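Local coordinates for uncharacterized protein (PDB 6SCE), which is a DNA nuclease of type III CRISPR defence that is switched on by cyclic oligoadenylate, at residues G563-A568 / P596-P601; V604-E609 / E624-R629. All coordinates share one frame; numbering follows the deposited sequence.

Contact 1. Residues G563-A568 / P596-P601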
loop_
_atom_site.group_PDB
_atom_site.type_symbol
_atom_site.label_atom_id
_atom_site.label_comp_id
_atom_site.label_asym_id
_atom_site.label_seq_id
_atom_site.Cartn_x
_atom_site.Cartn_y
_atom_site.Cartn_z
ATOM N N GLY A 563 -6.343 -17.274 20.365
ATOM C CA GLY A 563 -6.811 -15.911 20.116
ATOM C C GLY A 563 -6.109 -15.313 18.904
ATOM O O GLY A 563 -6.722 -14.582 18.113
ATOM N N LEU A 564 -4.829 -15.648 18.761
ATOM C CA LEU A 564 -4.000 -15.168 17.660
ATOM C C LEU A 564 -4.409 -15.799 16.330
ATOM O O LEU A 564 -4.482 -15.102 15.315
ATOM C CB LEU A 564 -2.523 -15.451 17.939
ATOM C CG LEU A 564 -1.960 -14.871 19.235
ATOM C CD1 LEU A 564 -0.503 -15.275 19.399
ATOM C CD2 LEU A 564 -2.125 -13.360 19.289
ATOM N N ARG A 565 -4.686 -17.105 16.326
ATOM C CA ARG A 565 -5.179 -17.773 15.106
ATOM C C ARG A 565 -6.464 -17.131 14.591
ATOM O O ARG A 565 -6.613 -16.928 13.387
ATOM C CB ARG A 565 -5.412 -19.269 15.339
ATOM C CG ARG A 565 -4.134 -20.083 15.467
ATOM C CD ARG A 565 -4.421 -21.551 15.757
ATOM N NE ARG A 565 -3.350 -22.174 16.542
ATOM C CZ ARG A 565 -2.166 -22.563 16.063
ATOM N NH1 ARG A 565 -1.853 -22.395 14.786
ATOM N NH2 ARG A 565 -1.275 -23.117 16.882
ATOM N N GLU A 566 -7.383 -16.826 15.509
ATOM C CA GLU A 566 -8.678 -16.242 15.154
ATOM C C GLU A 566 -8.523 -14.808 14.639
ATOM O O GLU A 566 -9.316 -14.342 13.804
ATOM C CB GLU A 566 -9.619 -16.234 16.366
ATOM C CG GLU A 566 -11.055 -15.831 16.046
ATOM N N ARG A 567 -7.515 -14.110 15.151
ATOM C CA ARG A 567 -7.306 -12.716 14.799
ATOM C C ARG A 567 -6.479 -12.522 13.520
ATOM O O ARG A 567 -6.609 -11.493 12.855
ATOM C CB ARG A 567 -6.674 -11.983 15.979
ATOM C CG ARG A 567 -7.686 -11.581 17.038
ATOM C CD ARG A 567 -8.423 -10.307 16.644
ATOM N NE ARG A 567 -7.499 -9.178 16.554
ATOM C CZ ARG A 567 -7.773 -7.997 16.007
ATOM N NH1 ARG A 567 -8.960 -7.751 15.473
ATOM N NH2 ARG A 567 -6.839 -7.055 15.991
ATOM N N ALA A 568 -5.681 -13.521 13.159
ATOM C CA ALA A 568 -4.684 -13.382 12.098
ATOM C C ALA A 568 -5.230 -12.906 10.735
ATOM O O ALA A 568 -4.625 -12.050 10.109
ATOM C CB ALA A 568 -3.899 -14.675 11.933
ATOM N N PRO A 596 2.376 -25.181 14.465
ATOM C CA PRO A 596 2.976 -23.921 14.014
ATOM C C PRO A 596 1.912 -22.906 13.575
ATOM O O PRO A 596 0.818 -23.314 13.159
ATOM C CB PRO A 596 3.837 -24.345 12.803
ATOM C CG PRO A 596 3.624 -25.823 12.623
ATOM C CD PRO A 596 3.104 -26.342 13.927
ATOM N N PRO A 597 2.225 -21.596 13.661
ATOM C CA PRO A 597 1.271 -20.565 13.221
ATOM C C PRO A 597 0.954 -20.657 11.716
ATOM O O PRO A 597 1.769 -21.165 10.943
ATOM C CB PRO A 597 1.983 -19.246 13.546
ATOM C CG PRO A 597 3.425 -19.579 13.699
ATOM C CD PRO A 597 3.540 -21.035 14.029
ATOM N N PRO A 598 -0.230 -20.174 11.307
ATOM C CA PRO A 598 -0.569 -20.232 9.884
ATOM C C PRO A 598 0.342 -19.303 9.077
ATOM O O PRO A 598 0.841 -18.316 9.621
ATOM C CB PRO A 598 -2.030 -19.770 9.847
ATOM C CG PRO A 598 -2.215 -18.935 11.075
ATOM C CD PRO A 598 -1.202 -19.387 12.090
ATOM N N ALA A 599 0.575 -19.634 7.809
ATOM C CA ALA A 599 1.450 -18.833 6.946
ATOM C C ALA A 599 0.936 -17.399 6.937
ATOM O O ALA A 599 -0.247 -17.152 6.656
ATOM C CB ALA A 599 1.480 -19.396 5.533
ATOM N N SER A 600 1.803 -16.462 7.300
ATOM C CA SER A 600 1.407 -15.061 7.389
ATOM C C SER A 600 2.600 -14.217 6.953
ATOM O O SER A 600 3.507 -13.965 7.752
ATOM C CB SER A 600 0.978 -14.711 8.816
ATOM O OG SER A 600 0.081 -15.676 9.365
ATOM N N PRO A 601 2.618 -13.792 5.680
ATOM C CA PRO A 601 3.729 -12.983 5.167
ATOM C C PRO A 601 4.008 -11.682 5.936
ATOM O O PRO A 601 5.147 -11.224 5.947
ATOM C CB PRO A 601 3.299 -12.646 3.728
ATOM C CG PRO A 601 2.279 -13.675 3.372
ATOM C CD PRO A 601 1.583 -14.023 4.658
#
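Arg565 reaches from helix 561-579 to the proline-rich loop 596-601, and its NH1 donates to the carbonyl oxygen of Pro596 at 3.3 Å, the only hydrogen bond between the two segments. The bond is long but nearly straight, with an N-H...O angle of 165°. The acceptor lies at the edge of the guanidinium, in its plane, whereas the donor sits well above the carbonyl plane, 50° out of it. The side chain runs extended from CG to NE, and the last torsion (chi4 -77°) then swings the guanidinium across the line of the chain, turning NH1 to the loop. NH1 also lies 3.9 Å from CA of Pro597 and 4.1 Å from CD of Pro598. NH2 has partners of its own, a salt bridge to Asp561 one helical turn earlier and a bond to the carbonyl of Ala595. An alanine here removes the guanidinium, and would probably leave the Pro596 and Ala595 carbonyls without this donor and Asp561 without its charged mate. Packing is closer on the inner side, floored by Trp592, under Arg565 and Pro597, and by Tyr605, under Ala568 and Pro597. The solvent side is looser: Pro596 and Pro598 are exposed, though Pro598 still reaches Tyr605 with its inner edge, CD. The Ser600 hydroxyl donates to Pro598 O at 2.8 Å, holding the loop's own shape. Helix 561-579 forms the crossover of a beta-alpha-beta unit between the adjacent parallel strands 551-558 and 584-592; with Glu556 and Lys558 just before it, this is consistent with a PD-(D/E)XK-like nuclease core.

Contact 2. Residues V604-E609 / E624-R629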
loop_
_atom_site.group_PDB
_atom_site.type_symbol
_atom_site.label_atom_id
_atom_site.label_comp_id
_atom_site.label_asym_id
_atom_site.label_seq_id
_atom_site.Cartn_x
_atom_site.Cartn_y
_atom_site.Cartn_z
ATOM N N VAL A 604 4.285 -11.779 12.598
ATOM C CA VAL A 604 5.370 -12.454 13.316
ATOM C C VAL A 604 4.746 -12.986 14.617
ATOM O O VAL A 604 4.006 -12.272 15.293
ATOM C CB VAL A 604 6.533 -11.480 13.630
ATOM C CG1 VAL A 604 7.601 -12.130 14.507
ATOM C CG2 VAL A 604 7.158 -10.961 12.345
ATOM N N TYR A 605 5.010 -14.252 14.929
ATOM C CA TYR A 605 4.388 -14.924 16.066
ATOM C C TYR A 605 5.411 -15.162 17.167
ATOM O O TYR A 605 6.481 -15.726 16.913
ATOM C CB TYR A 605 3.804 -16.254 15.625
ATOM C CG TYR A 605 2.587 -16.084 14.763
ATOM C CD1 TYR A 605 2.698 -15.947 13.382
ATOM C CD2 TYR A 605 1.330 -16.037 15.325
ATOM C CE1 TYR A 605 1.570 -15.790 12.594
ATOM C CE2 TYR A 605 0.203 -15.882 14.550
ATOM C CZ TYR A 605 0.326 -15.755 13.185
ATOM O OH TYR A 605 -0.813 -15.599 12.436
HETATM N N MSE A 606 5.080 -14.725 18.380
HETATM C CA MSE A 606 5.970 -14.900 19.531
HETATM C C MSE A 606 5.206 -15.363 20.738
HETATM O O MSE A 606 3.966 -15.279 20.794
HETATM C CB MSE A 606 6.658 -13.584 19.875
HETATM C CG MSE A 606 7.497 -13.072 18.712
HETATM SE SE MSE A 606 8.494 -11.509 19.298
HETATM C CE MSE A 606 10.097 -12.385 20.083
ATOM N N ALA A 607 5.941 -15.857 21.734
ATOM C CA ALA A 607 5.312 -16.341 22.954
ATOM C C ALA A 607 6.230 -16.253 24.174
ATOM O O ALA A 607 7.447 -16.427 24.072
ATOM C CB ALA A 607 4.818 -17.766 22.757
ATOM N N LEU A 608 5.624 -15.960 25.320
ATOM C CA LEU A 608 6.343 -15.923 26.590
ATOM C C LEU A 608 6.817 -17.336 26.939
ATOM O O LEU A 608 7.987 -17.535 27.288
ATOM C CB LEU A 608 5.482 -15.317 27.702
ATOM C CG LEU A 608 5.550 -13.793 27.826
ATOM C CD1 LEU A 608 5.152 -13.108 26.525
ATOM C CD2 LEU A 608 4.670 -13.295 28.964
ATOM N N GLU A 609 5.913 -18.308 26.811
ATOM C CA GLU A 609 6.272 -19.726 26.915
ATOM C C GLU A 609 5.664 -20.533 25.777
ATOM O O GLU A 609 4.591 -20.200 25.267
ATOM C CB GLU A 609 5.794 -20.314 28.247
ATOM C CG GLU A 609 6.407 -19.695 29.494
ATOM C CD GLU A 609 7.910 -19.900 29.605
ATOM O OE1 GLU A 609 8.471 -20.782 28.911
ATOM O OE2 GLU A 609 8.540 -19.166 30.396
ATOM N N GLU A 624 15.064 -9.528 18.933
ATOM C CA GLU A 624 16.016 -9.262 17.857
ATOM C C GLU A 624 15.876 -10.279 16.715
ATOM O O GLU A 624 15.718 -9.915 15.550
ATOM C CB GLU A 624 17.443 -9.283 18.415
ATOM C CG GLU A 624 18.548 -9.022 17.394
ATOM C CD GLU A 624 18.743 -7.553 17.077
ATOM O OE1 GLU A 624 17.757 -6.785 17.109
ATOM O OE2 GLU A 624 19.896 -7.168 16.791
ATOM N N LYS A 625 15.927 -11.552 17.076
ATOM C CA LYS A 625 15.835 -12.663 16.133
ATOM C C LYS A 625 14.520 -12.635 15.350
ATOM O O LYS A 625 14.518 -12.842 14.133
ATOM C CB LYS A 625 15.960 -13.979 16.906
ATOM C CG LYS A 625 16.363 -15.202 16.111
ATOM C CD LYS A 625 16.644 -16.353 17.075
ATOM C CE LYS A 625 17.141 -17.596 16.359
ATOM N NZ LYS A 625 16.065 -18.240 15.556
ATOM N N ALA A 626 13.412 -12.376 16.047
ATOM C CA ALA A 626 12.076 -12.360 15.435
ATOM C C ALA A 626 11.862 -11.167 14.498
ATOM O O ALA A 626 11.374 -11.343 13.382
ATOM C CB ALA A 626 10.993 -12.376 16.503
ATOM N N LEU A 627 12.230 -9.968 14.948
ATOM C CA LEU A 627 12.049 -8.754 14.146
ATOM C C LEU A 627 13.003 -8.652 12.931
ATOM O O LEU A 627 12.796 -7.796 12.074
ATOM C CB LEU A 627 12.193 -7.488 15.012
ATOM C CG LEU A 627 11.356 -7.370 16.295
ATOM C CD1 LEU A 627 11.512 -5.996 16.925
ATOM C CD2 LEU A 627 9.886 -7.674 16.057
ATOM N N SER A 628 14.038 -9.498 12.861
ATOM C CA SER A 628 14.984 -9.463 11.728
ATOM C C SER A 628 15.077 -10.766 10.918
ATOM O O SER A 628 15.956 -10.887 10.060
ATOM C CB SER A 628 16.383 -9.051 12.204
ATOM O OG SER A 628 16.987 -10.060 12.997
ATOM N N ARG A 629 14.186 -11.729 11.172
ATOM C CA ARG A 629 14.110 -12.939 10.338
ATOM C C ARG A 629 13.753 -12.544 8.906
ATOM O O ARG A 629 14.393 -13.005 7.953
ATOM C CB ARG A 629 13.079 -13.933 10.882
#
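Ala626 sets its methyl group against two side chains of strand 603-607, Val604 and Met606, the latter present as selenomethionine. CE of Met606 lies 3.7 Å from CB of Ala626, and SE of Met606 is 3.8 Å from that CB. The chain of Met606 is extended as far as SE and then bends (chi3 86°), which lays the terminal methyl and the selenium together alongside the alanine. Val604 meets the same methyl through one branch: its CG1, anti to the backbone N (chi1 174°), stands 3.9 Å from CB of Ala626 and 4.0 Å from the carbonyl oxygen of Ala626. One small side chain thus receives both strand residues, and the side chains that meet are all apolar. The short side chain lets the helix lie close, with the CA atoms of Val604 and Ala626 7.0 Å apart.

In the next shell, Tyr617 touches both Met606 and Ala626, while Leu586 and Phe619 also pack on Met606. Backbone hydrogen bonds join Val604 and Met606 to strand 584-592, and Tyr605 to Tyr617 on the other edge of the strand. Ser628 OG donates to the carbonyl oxygen of Glu624, four residues back, at 2.9 Å. Farther out, OE1 of Glu624 is hydrogen-bonded to NE2 of His512, and Leu627 packs on the same histidine of helix 499-513. Val604 and Met606 point to helix 623-627, and Tyr605 between them points away, as expected of a beta strand. The arrangement is that of a layered alpha/beta domain, with a C-terminal helix packed on one face of its mixed sheet.

Tyr605 joins the two contacts, whose centres lie 14 Å apart: although it belongs to 604-609, its ring packs on the loop of contact 1, with CD1 of Tyr605 3.4 Å from CB of Pro597, and its OH is a probable hydrogen-bond partner of Ser600 OG. Strand 603-607 thus serves both, turning Tyr605 toward contact 1 and Val604 and Met606 toward contact 2. Contact 1 is a surface meeting of helix and loop, held by a long arginine-to-carbonyl bond. Contact 2 is largely buried and made of apolar side chains alone. Both bury about the same modest area, near 160 Å², by different chemistry.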